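Long-range contact in aldehyde dehydrogenase (PDB 4H7N), which probably oxidises aldehydes to carboxylic acids with NAD+ as a member of the aldehyde dehydrogenase family: residues S134-P139 against K160-A165. Residues are numbered along the deposited sequence; the frame is centred on the assembly and turned at random.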
ATOM      1  N   SER A 134      -9.504 -13.734   9.066  1.00 22.89           N
ATOM      2  CA  SER A 134      -8.899 -14.885   8.406  1.00 23.00           C
ATOM      3  C   SER A 134      -9.968 -15.974   8.087  1.00 24.83           C
ATOM      4  O   SER A 134     -10.970 -16.074   8.757  1.00 24.88           O
ATOM      5  CB  SER A 134      -7.774 -15.451   9.276  1.00 25.12           C
ATOM      6  OG  SER A 134      -8.245 -15.845  10.584  1.00 23.62           O
ATOM      7  N   PRO A 135      -9.729 -16.788   7.058  1.00 25.47           N
ATOM      8  CA  PRO A 135     -10.720 -17.724   6.528  1.00 26.13           C
ATOM      9  C   PRO A 135     -10.644 -19.081   7.181  1.00 25.22           C
ATOM     10  O   PRO A 135      -9.736 -19.359   7.969  1.00 25.17           O
ATOM     11  CB  PRO A 135     -10.353 -17.820   5.052  1.00 27.39           C
ATOM     12  CG  PRO A 135      -8.850 -17.674   5.048  1.00 27.60           C
ATOM     13  CD  PRO A 135      -8.506 -16.781   6.229  1.00 28.35           C
ATOM     14  N   TRP A 136     -11.628 -19.918   6.847  1.00 26.40           N
ATOM     15  CA  TRP A 136     -11.805 -21.229   7.486  1.00 25.07           C
ATOM     16  C   TRP A 136     -10.987 -22.385   6.881  1.00 25.08           C
ATOM     17  O   TRP A 136     -10.955 -23.459   7.469  1.00 24.13           O
ATOM     18  CB  TRP A 136     -13.298 -21.616   7.489  1.00 25.13           C
ATOM     19  CG  TRP A 136     -13.971 -21.447   6.193  1.00 24.32           C
ATOM     20  CD1 TRP A 136     -14.745 -20.406   5.802  1.00 25.26           C
ATOM     21  CD2 TRP A 136     -13.902 -22.343   5.085  1.00 24.75           C
ATOM     22  NE1 TRP A 136     -15.166 -20.596   4.523  1.00 26.00           N
ATOM     23  CE2 TRP A 136     -14.649 -21.781   4.054  1.00 25.35           C
ATOM     24  CE3 TRP A 136     -13.263 -23.576   4.869  1.00 25.34           C
ATOM     25  CZ2 TRP A 136     -14.810 -22.408   2.818  1.00 26.23           C
ATOM     26  CZ3 TRP A 136     -13.423 -24.201   3.633  1.00 25.62           C
ATOM     27  CH2 TRP A 136     -14.200 -23.622   2.626  1.00 26.53           C
ATOM     28  N   ASN A 137     -10.327 -22.206   5.733  1.00 23.42           N
ATOM     29  CA  ASN A 137      -9.737 -23.341   5.020  1.00 24.20           C
ATOM     30  C   ASN A 137      -8.365 -23.861   5.522  1.00 25.20           C
ATOM     31  O   ASN A 137      -8.114 -25.086   5.524  1.00 25.68           O
ATOM     32  CB  ASN A 137      -9.710 -23.091   3.538  1.00 24.26           C
ATOM     33  CG  ASN A 137      -8.849 -21.913   3.192  1.00 26.54           C
ATOM     34  OD1 ASN A 137      -9.079 -20.810   3.683  1.00 27.98           O
ATOM     35  ND2 ASN A 137      -7.831 -22.139   2.406  1.00 28.56           N
ATOM     36  N   PHE A 138      -7.552 -22.945   6.032  1.00 25.06           N
ATOM     37  CA  PHE A 138      -6.352 -23.256   6.788  1.00 26.28           C
ATOM     38  C   PHE A 138      -6.428 -22.337   7.991  1.00 25.87           C
ATOM     39  O   PHE A 138      -5.819 -21.270   8.043  1.00 26.59           O
ATOM     40  CB  PHE A 138      -5.065 -22.998   5.995  1.00 27.43           C
ATOM     41  CG  PHE A 138      -4.866 -23.889   4.786  1.00 26.69           C
ATOM     42  CD1 PHE A 138      -4.362 -25.162   4.919  1.00 27.44           C
ATOM     43  CD2 PHE A 138      -5.054 -23.384   3.486  1.00 27.57           C
ATOM     44  CE1 PHE A 138      -4.137 -25.958   3.815  1.00 26.67           C
ATOM     45  CE2 PHE A 138      -4.811 -24.183   2.378  1.00 27.83           C
ATOM     46  CZ  PHE A 138      -4.360 -25.477   2.554  1.00 26.33           C
ATOM     47  N   PRO A 139      -7.242 -22.703   8.935  1.00 26.03           N
ATOM     48  CA  PRO A 139      -7.601 -21.747   9.965  1.00 26.05           C
ATOM     49  C   PRO A 139      -6.400 -21.260  10.772  1.00 25.28           C
ATOM     50  O   PRO A 139      -6.322 -20.069  11.066  1.00 24.29           O
ATOM     51  CB  PRO A 139      -8.564 -22.503  10.865  1.00 26.50           C
ATOM     52  CG  PRO A 139      -8.703 -23.832  10.308  1.00 27.96           C
ATOM     53  CD  PRO A 139      -7.821 -24.032   9.129  1.00 26.81           C
ATOM     54  N   LYS A 160      -9.637 -12.157  14.209  1.00 20.60           N
ATOM     55  CA  LYS A 160     -11.011 -12.657  14.087  1.00 23.45           C
ATOM     56  C   LYS A 160     -11.054 -13.764  13.042  1.00 22.72           C
ATOM     57  O   LYS A 160     -11.225 -13.516  11.843  1.00 22.33           O
ATOM     58  CB  LYS A 160     -12.052 -11.539  13.716  1.00 23.64           C
ATOM     59  CG  LYS A 160     -13.444 -12.091  14.026  1.00 26.23           C
ATOM     60  CD  LYS A 160     -14.571 -11.742  13.092  1.00 27.21           C
ATOM     61  CE  LYS A 160     -14.358 -12.195  11.667  1.00 25.54           C
ATOM     62  NZ  LYS A 160     -14.908 -13.514  11.509  1.00 27.08           N
ATOM     63  N   PRO A 161     -10.861 -14.992  13.478  1.00 22.95           N
ATOM     64  CA  PRO A 161     -11.003 -16.118  12.544  1.00 24.42           C
ATOM     65  C   PRO A 161     -12.458 -16.349  12.140  1.00 24.35           C
ATOM     66  O   PRO A 161     -13.341 -15.786  12.735  1.00 24.29           O
ATOM     67  CB  PRO A 161     -10.428 -17.319  13.313  1.00 24.39           C
ATOM     68  CG  PRO A 161      -9.908 -16.779  14.604  1.00 26.00           C
ATOM     69  CD  PRO A 161     -10.590 -15.453  14.850  1.00 25.41           C
ATOM     70  N   SER A 162     -12.671 -17.107  11.080  1.00 25.81           N
ATOM     71  CA  SER A 162     -14.004 -17.412  10.559  1.00 26.55           C
ATOM     72  C   SER A 162     -14.737 -18.199  11.592  1.00 26.85           C
ATOM     73  O   SER A 162     -14.180 -19.098  12.211  1.00 25.96           O
ATOM     74  CB  SER A 162     -13.915 -18.297   9.298  1.00 27.17           C
ATOM     75  OG  SER A 162     -15.197 -18.803   8.875  1.00 26.44           O
ATOM     76  N   GLU A 163     -16.001 -17.848  11.739  1.00 27.81           N
ATOM     77  CA  GLU A 163     -16.947 -18.561  12.539  1.00 28.45           C
ATOM     78  C   GLU A 163     -17.159 -19.995  12.083  1.00 27.24           C
ATOM     79  O   GLU A 163     -17.642 -20.822  12.863  1.00 25.48           O
ATOM     80  CB  GLU A 163     -18.290 -17.807  12.541  1.00 30.85           C
ATOM     81  CG  GLU A 163     -19.118 -17.907  11.272  1.00 33.50           C
ATOM     82  CD  GLU A 163     -18.720 -16.986  10.122  1.00 35.76           C
ATOM     83  OE1 GLU A 163     -17.677 -16.273  10.118  1.00 36.80           O
ATOM     84  OE2 GLU A 163     -19.461 -17.038   9.137  1.00 41.99           O
ATOM     85  N   ILE A 164     -16.803 -20.293  10.838  1.00 25.91           N
ATOM     86  CA  ILE A 164     -16.884 -21.681  10.321  1.00 28.46           C
ATOM     87  C   ILE A 164     -15.832 -22.621  10.938  1.00 28.17           C
ATOM     88  O   ILE A 164     -16.047 -23.817  10.990  1.00 27.53           O
ATOM     89  CB  ILE A 164     -16.775 -21.694   8.770  1.00 28.00           C
ATOM     90  CG1 ILE A 164     -17.860 -20.813   8.116  1.00 28.87           C
ATOM     91  CG2 ILE A 164     -16.830 -23.095   8.254  1.00 31.07           C
ATOM     92  CD1 ILE A 164     -19.292 -21.202   8.403  1.00 31.05           C
ATOM     93  N   ALA A 165     -14.711 -22.080  11.431  1.00 26.81           N
ATOM     94  CA  ALA A 165     -13.623 -22.922  11.976  1.00 27.69           C
ATOM     95  C   ALA A 165     -12.841 -22.197  13.083  1.00 27.09           C
ATOM     96  O   ALA A 165     -11.724 -21.725  12.860  1.00 26.47           O
ATOM     97  CB  ALA A 165     -12.687 -23.292  10.856  1.00 28.20           C
TER
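Over one face of the Trp136 indole lies Ile164, whose CG2 sits 4.3 Å from the centroid of the five-membered ring and 28° off its normal, a CH-pi contact. At the ring edge, in plane, is the hydroxyl of Ser162, with OG 3.5 Å from Trp136 CD1. The two larger side chains run side by side; CG of Trp136 is wedged between its own backbone N and carbonyl carbon (chi1 48°), which lays the indole along Ile164. Ser162 OG, put at the indole edge by a chi1 of 171°, anti to its backbone N, is held by the amide of Ile164 (N to OG 2.9 Å), an ST turn inside the type I turn from Ser162 to Ala165. The segments take in the last residues of the neighbouring parallel strands 118-134 and 156-161 and the loops that follow, in the Rossmann-like nucleotide-binding domain of the aldehyde dehydrogenase fold, and Pro135 lies about 8 Å, side chain to side chain, from Glu232, the predicted active-site residue. Between the strand ends, Ser134 N donates to Lys160 O, a long bond of 3.3 Å. Ser134 OG rests 3.4 Å from Pro161 CA. Lys160 NZ donates hydrogen bonds to the carbonyl oxygens of Pro161 and Gly191. Farther along, Ala165 CB packs against Trp136 CB (3.8 Å) and Pro139 CG (4.1 Å), while the carbonyl oxygen of Trp136 is buried without a polar partner.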